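2-C-methyl-D-erythritol 4-phosphate cytidylyltransferase (Thermus thermophilus HB8, PDB 2PX7) probably catalyses the transfer of a cytidylyl group from CTP to 2-C-methyl-D-erythritol 4-phosphate in isoprenoid biosynthesis, releasing diphosphate. Local coordinates at residues Q171-H182 with D194-Y204. Sequence-based numbering, arbitrary orientation.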
loop_
_atom_site.group_PDB
_atom_site.type_symbol
_atom_site.label_atom_id
_atom_site.label_comp_id
_atom_site.label_asym_id
_atom_site.label_seq_id
_atom_site.Cartn_x
_atom_site.Cartn_y
_atom_site.Cartn_z
ATOM N N GLN A 171 -2.488 -11.871 -12.613
ATOM C CA GLN A 171 -1.644 -13.059 -12.467
ATOM C C GLN A 171 -1.720 -13.905 -13.741
ATOM O O GLN A 171 -2.812 -14.131 -14.276
ATOM C CB GLN A 171 -2.060 -13.857 -11.222
ATOM C CG GLN A 171 -2.198 -12.976 -9.958
ATOM C CD GLN A 171 -2.275 -13.747 -8.680
ATOM O OE1 GLN A 171 -2.504 -14.974 -8.663
ATOM N NE2 GLN A 171 -2.033 -13.045 -7.571
ATOM N N GLY A 172 -0.566 -14.365 -14.228
ATOM C CA GLY A 172 -0.465 -15.005 -15.539
ATOM C C GLY A 172 -0.110 -16.471 -15.413
ATOM O O GLY A 172 0.704 -16.839 -14.592
ATOM N N PHE A 173 -0.733 -17.318 -16.224
ATOM C CA PHE A 173 -0.512 -18.764 -16.119
ATOM C C PHE A 173 -0.652 -19.398 -17.486
ATOM O O PHE A 173 -1.380 -18.864 -18.335
ATOM C CB PHE A 173 -1.547 -19.407 -15.164
ATOM C CG PHE A 173 -1.569 -18.795 -13.780
ATOM C CD1 PHE A 173 -0.654 -19.194 -12.814
ATOM C CD2 PHE A 173 -2.509 -17.838 -13.450
ATOM C CE1 PHE A 173 -0.652 -18.614 -11.526
ATOM C CE2 PHE A 173 -2.530 -17.251 -12.180
ATOM C CZ PHE A 173 -1.582 -17.637 -11.217
ATOM N N PHE A 174 0.024 -20.530 -17.699
ATOM C CA PHE A 174 -0.436 -21.463 -18.738
ATOM C C PHE A 174 -1.871 -21.861 -18.363
ATOM O O PHE A 174 -2.141 -22.244 -17.224
ATOM C CB PHE A 174 0.448 -22.719 -18.822
ATOM C CG PHE A 174 1.902 -22.441 -19.173
ATOM C CD1 PHE A 174 2.259 -21.342 -19.972
ATOM C CD2 PHE A 174 2.909 -23.300 -18.739
ATOM C CE1 PHE A 174 3.594 -21.108 -20.307
ATOM C CE2 PHE A 174 4.260 -23.059 -19.056
ATOM C CZ PHE A 174 4.591 -21.973 -19.846
ATOM N N THR A 175 -2.795 -21.757 -19.314
ATOM C CA THR A 175 -4.217 -22.109 -19.090
ATOM C C THR A 175 -4.378 -23.540 -18.563
ATOM O O THR A 175 -5.130 -23.778 -17.615
ATOM C CB THR A 175 -5.012 -21.929 -20.392
ATOM O OG1 THR A 175 -4.695 -20.643 -20.941
ATOM C CG2 THR A 175 -6.520 -22.027 -20.146
ATOM N N ALA A 176 -3.646 -24.467 -19.160
ATOM C CA ALA A 176 -3.658 -25.880 -18.754
ATOM C C ALA A 176 -3.207 -26.082 -17.300
ATOM O O ALA A 176 -3.693 -26.968 -16.594
ATOM C CB ALA A 176 -2.762 -26.678 -19.673
ATOM N N LEU A 177 -2.257 -25.265 -16.859
ATOM C CA LEU A 177 -1.768 -25.374 -15.499
ATOM C C LEU A 177 -2.833 -24.870 -14.518
ATOM O O LEU A 177 -3.096 -25.509 -13.505
ATOM C CB LEU A 177 -0.452 -24.600 -15.340
ATOM C CG LEU A 177 0.100 -24.476 -13.921
ATOM C CD1 LEU A 177 0.510 -25.858 -13.326
ATOM C CD2 LEU A 177 1.266 -23.509 -13.930
ATOM N N LEU A 178 -3.434 -23.722 -14.818
ATOM C CA LEU A 178 -4.485 -23.189 -13.954
ATOM C C LEU A 178 -5.720 -24.125 -13.875
ATOM O O LEU A 178 -6.351 -24.257 -12.824
ATOM C CB LEU A 178 -4.865 -21.745 -14.356
ATOM C CG LEU A 178 -5.735 -21.002 -13.322
ATOM C CD1 LEU A 178 -5.010 -20.930 -11.949
ATOM C CD2 LEU A 178 -6.136 -19.607 -13.798
ATOM N N ARG A 179 -6.048 -24.776 -14.987
ATOM C CA ARG A 179 -7.052 -25.849 -14.969
ATOM C C ARG A 179 -6.651 -26.984 -14.010
ATOM O O ARG A 179 -7.435 -27.333 -13.152
ATOM C CB ARG A 179 -7.409 -26.311 -16.396
ATOM C CG ARG A 179 -7.960 -25.127 -17.226
ATOM C CD ARG A 179 -9.074 -25.462 -18.211
ATOM N NE ARG A 179 -8.569 -25.518 -19.569
ATOM C CZ ARG A 179 -8.988 -24.791 -20.611
ATOM N NH1 ARG A 179 -9.982 -23.925 -20.531
ATOM N NH2 ARG A 179 -8.392 -24.968 -21.771
ATOM N N GLU A 180 -5.427 -27.509 -14.110
ATOM C CA GLU A 180 -4.960 -28.508 -13.135
ATOM C C GLU A 180 -5.093 -28.025 -11.695
ATOM O O GLU A 180 -5.505 -28.783 -10.817
ATOM C CB GLU A 180 -3.500 -28.916 -13.366
ATOM C CG GLU A 180 -3.224 -29.681 -14.644
ATOM C CD GLU A 180 -3.829 -31.093 -14.661
ATOM O OE1 GLU A 180 -4.011 -31.708 -13.584
ATOM O OE2 GLU A 180 -4.100 -31.590 -15.768
ATOM N N ALA A 181 -4.710 -26.770 -11.456
ATOM C CA ALA A 181 -4.784 -26.169 -10.126
ATOM C C ALA A 181 -6.225 -26.114 -9.596
ATOM O O ALA A 181 -6.491 -26.473 -8.441
ATOM C CB ALA A 181 -4.163 -24.777 -10.146
ATOM N N HIS A 182 -7.138 -25.636 -10.429
ATOM C CA HIS A 182 -8.535 -25.581 -10.052
ATOM C C HIS A 182 -9.158 -26.984 -9.871
ATOM O O HIS A 182 -9.967 -27.170 -8.974
ATOM C CB HIS A 182 -9.340 -24.702 -11.023
ATOM C CG HIS A 182 -9.287 -23.239 -10.689
ATOM N ND1 HIS A 182 -10.233 -22.620 -9.902
ATOM C CD2 HIS A 182 -8.380 -22.284 -11.010
ATOM C CE1 HIS A 182 -9.926 -21.341 -9.773
ATOM N NE2 HIS A 182 -8.802 -21.112 -10.434
ATOM N N ASP A 194 -6.142 -16.117 -4.003
ATOM C CA ASP A 194 -5.740 -15.913 -5.388
ATOM C C ASP A 194 -5.445 -17.223 -6.095
ATOM O O ASP A 194 -5.470 -18.294 -5.478
ATOM C CB ASP A 194 -4.592 -14.876 -5.523
ATOM C CG ASP A 194 -3.259 -15.368 -4.979
ATOM O OD1 ASP A 194 -3.161 -16.547 -4.619
ATOM O OD2 ASP A 194 -2.285 -14.561 -4.906
ATOM N N ASP A 195 -5.193 -17.123 -7.395
ATOM C CA ASP A 195 -4.903 -18.280 -8.216
ATOM C C ASP A 195 -3.491 -18.792 -7.989
ATOM O O ASP A 195 -3.259 -19.984 -8.066
ATOM C CB ASP A 195 -5.127 -17.946 -9.697
ATOM C CG ASP A 195 -6.607 -17.828 -10.039
ATOM O OD1 ASP A 195 -7.337 -18.860 -9.991
ATOM O OD2 ASP A 195 -7.039 -16.692 -10.325
ATOM N N ALA A 196 -2.540 -17.896 -7.695
ATOM C CA ALA A 196 -1.163 -18.342 -7.413
ATOM C C ALA A 196 -1.120 -19.378 -6.297
ATOM O O ALA A 196 -0.355 -20.323 -6.359
ATOM C CB ALA A 196 -0.289 -17.155 -7.050
ATOM N N GLN A 197 -1.936 -19.202 -5.264
ATOM C CA GLN A 197 -1.951 -20.179 -4.161
ATOM C C GLN A 197 -2.442 -21.559 -4.548
ATOM O O GLN A 197 -2.005 -22.551 -3.967
ATOM C CB GLN A 197 -2.763 -19.646 -2.994
ATOM C CG GLN A 197 -2.034 -18.541 -2.234
ATOM C CD GLN A 197 -2.990 -17.765 -1.384
ATOM O OE1 GLN A 197 -3.259 -18.131 -0.233
ATOM N NE2 GLN A 197 -3.576 -16.723 -1.966
ATOM N N LEU A 198 -3.356 -21.629 -5.520
ATOM C CA LEU A 198 -3.859 -22.926 -6.031
ATOM C C LEU A 198 -2.777 -23.641 -6.835
ATOM O O LEU A 198 -2.645 -24.855 -6.774
ATOM C CB LEU A 198 -5.078 -22.702 -6.927
ATOM C CG LEU A 198 -6.295 -21.968 -6.342
ATOM C CD1 LEU A 198 -7.444 -22.041 -7.328
ATOM C CD2 LEU A 198 -6.706 -22.509 -4.968
ATOM N N VAL A 199 -2.016 -22.871 -7.608
ATOM C CA VAL A 199 -0.942 -23.416 -8.424
ATOM C C VAL A 199 0.208 -23.935 -7.522
ATOM O O VAL A 199 0.770 -25.003 -7.763
ATOM C CB VAL A 199 -0.440 -22.350 -9.479
ATOM C CG1 VAL A 199 0.832 -22.829 -10.202
ATOM C CG2 VAL A 199 -1.538 -22.046 -10.503
ATOM N N GLN A 200 0.534 -23.155 -6.494
ATOM C CA GLN A 200 1.485 -23.541 -5.445
ATOM C C GLN A 200 1.124 -24.888 -4.789
ATOM O O GLN A 200 2.001 -25.711 -4.549
ATOM C CB GLN A 200 1.558 -22.397 -4.417
ATOM C CG GLN A 200 2.566 -22.538 -3.289
ATOM C CD GLN A 200 2.560 -21.290 -2.422
ATOM O OE1 GLN A 200 1.493 -20.746 -2.090
ATOM N NE2 GLN A 200 3.734 -20.812 -2.083
ATOM N N ALA A 201 -0.164 -25.136 -4.545
ATOM C CA ALA A 201 -0.608 -26.400 -3.937
ATOM C C ALA A 201 -0.356 -27.626 -4.826
ATOM O O ALA A 201 -0.289 -28.755 -4.342
ATOM C CB ALA A 201 -2.080 -26.306 -3.507
ATOM N N LEU A 202 -0.153 -27.398 -6.123
ATOM C CA LEU A 202 0.258 -28.473 -7.035
ATOM C C LEU A 202 1.725 -28.865 -6.897
ATOM O O LEU A 202 2.124 -29.947 -7.299
ATOM C CB LEU A 202 -0.027 -28.073 -8.494
ATOM C CG LEU A 202 -1.444 -28.181 -9.056
ATOM C CD1 LEU A 202 -1.444 -27.670 -10.503
ATOM C CD2 LEU A 202 -1.977 -29.624 -9.029
ATOM N N GLY A 203 2.539 -27.988 -6.332
ATOM C CA GLY A 203 3.966 -28.207 -6.322
ATOM C C GLY A 203 4.619 -27.432 -7.455
ATOM O O GLY A 203 5.798 -27.643 -7.738
ATOM N N TYR A 204 3.860 -26.551 -8.108
ATOM C CA TYR A 204 4.388 -25.770 -9.238
ATOM C C TYR A 204 4.962 -24.404 -8.771
ATOM O O TYR A 204 4.280 -23.650 -8.066
ATOM C CB TYR A 204 3.326 -25.553 -10.322
ATOM C CG TYR A 204 3.901 -25.130 -11.682
ATOM C CD1 TYR A 204 4.127 -26.072 -12.684
ATOM C CD2 TYR A 204 4.221 -23.792 -11.953
ATOM C CE1 TYR A 204 4.657 -25.709 -13.919
ATOM C CE2 TYR A 204 4.761 -23.410 -13.193
ATOM C CZ TYR A 204 4.972 -24.382 -14.164
ATOM O OH TYR A 204 5.483 -24.052 -15.379
HETATM O O HOH W 1 -4.827 -26.418 -6.178
#
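Asp-195 reaches from the first turn of helix 195-201 into the angle between Phe-173 and His-182, its CB and OD1 making the close contacts. CB touches Phe-173 CE2 and Leu-178 CD1, both at 3.7 Å. CG stands anti to the carbonyl carbon (chi1 -73°), which sends OD1 to His-182; there NE2 donates to OD1 at 2.7 Å, close to the C-O axis and near the imidazole plane. OD2 turns to Arg-93 in a long, weak ion pair. Leu-198 CD1 lies over the same imidazole, 3.6 Å from the ring centroid and nearly along its normal, a CH-pi contact that with the hydrogen bond fixes the ring's rotation.

Near the end of the strand, the Gln-171 amide bridges to the start of helix 195-201: OE1 accepts from Ala-196 N in its carbonyl plane (3.1 Å), while NE2 donates to Asp-194 OD2 almost straight (172°). Asp-194 is also the N-cap, its OD1 accepting from Gln-197 N at 3.0 Å and, across the opposite face of the carboxylate, from Gln-197 NE2. With an alanine in place of Asp-194, Gln-197 N would probably lose its cap, Gln-171 NE2 one of its acceptors (Gln-168 O is another) and Tyr-155 OH of the second subunit its carboxylate partner.

Farther along, Ala-181 CB sits 3.8 Å from Val-199 CG2, its small size fitting the 8.4 Å approach of the axes of helical segments 175-182 and 195-201, which cross at 79°. Leu-177 CD2 lies over one face of the Tyr-204 ring, 3.5 Å from its centroid, a CH-pi contact. Strand 165-174 thus belongs to the central mixed sheet of the Rossmann-like nucleotidyltransferase fold of the IspD family, and the two helices after it pack together beside that sheet.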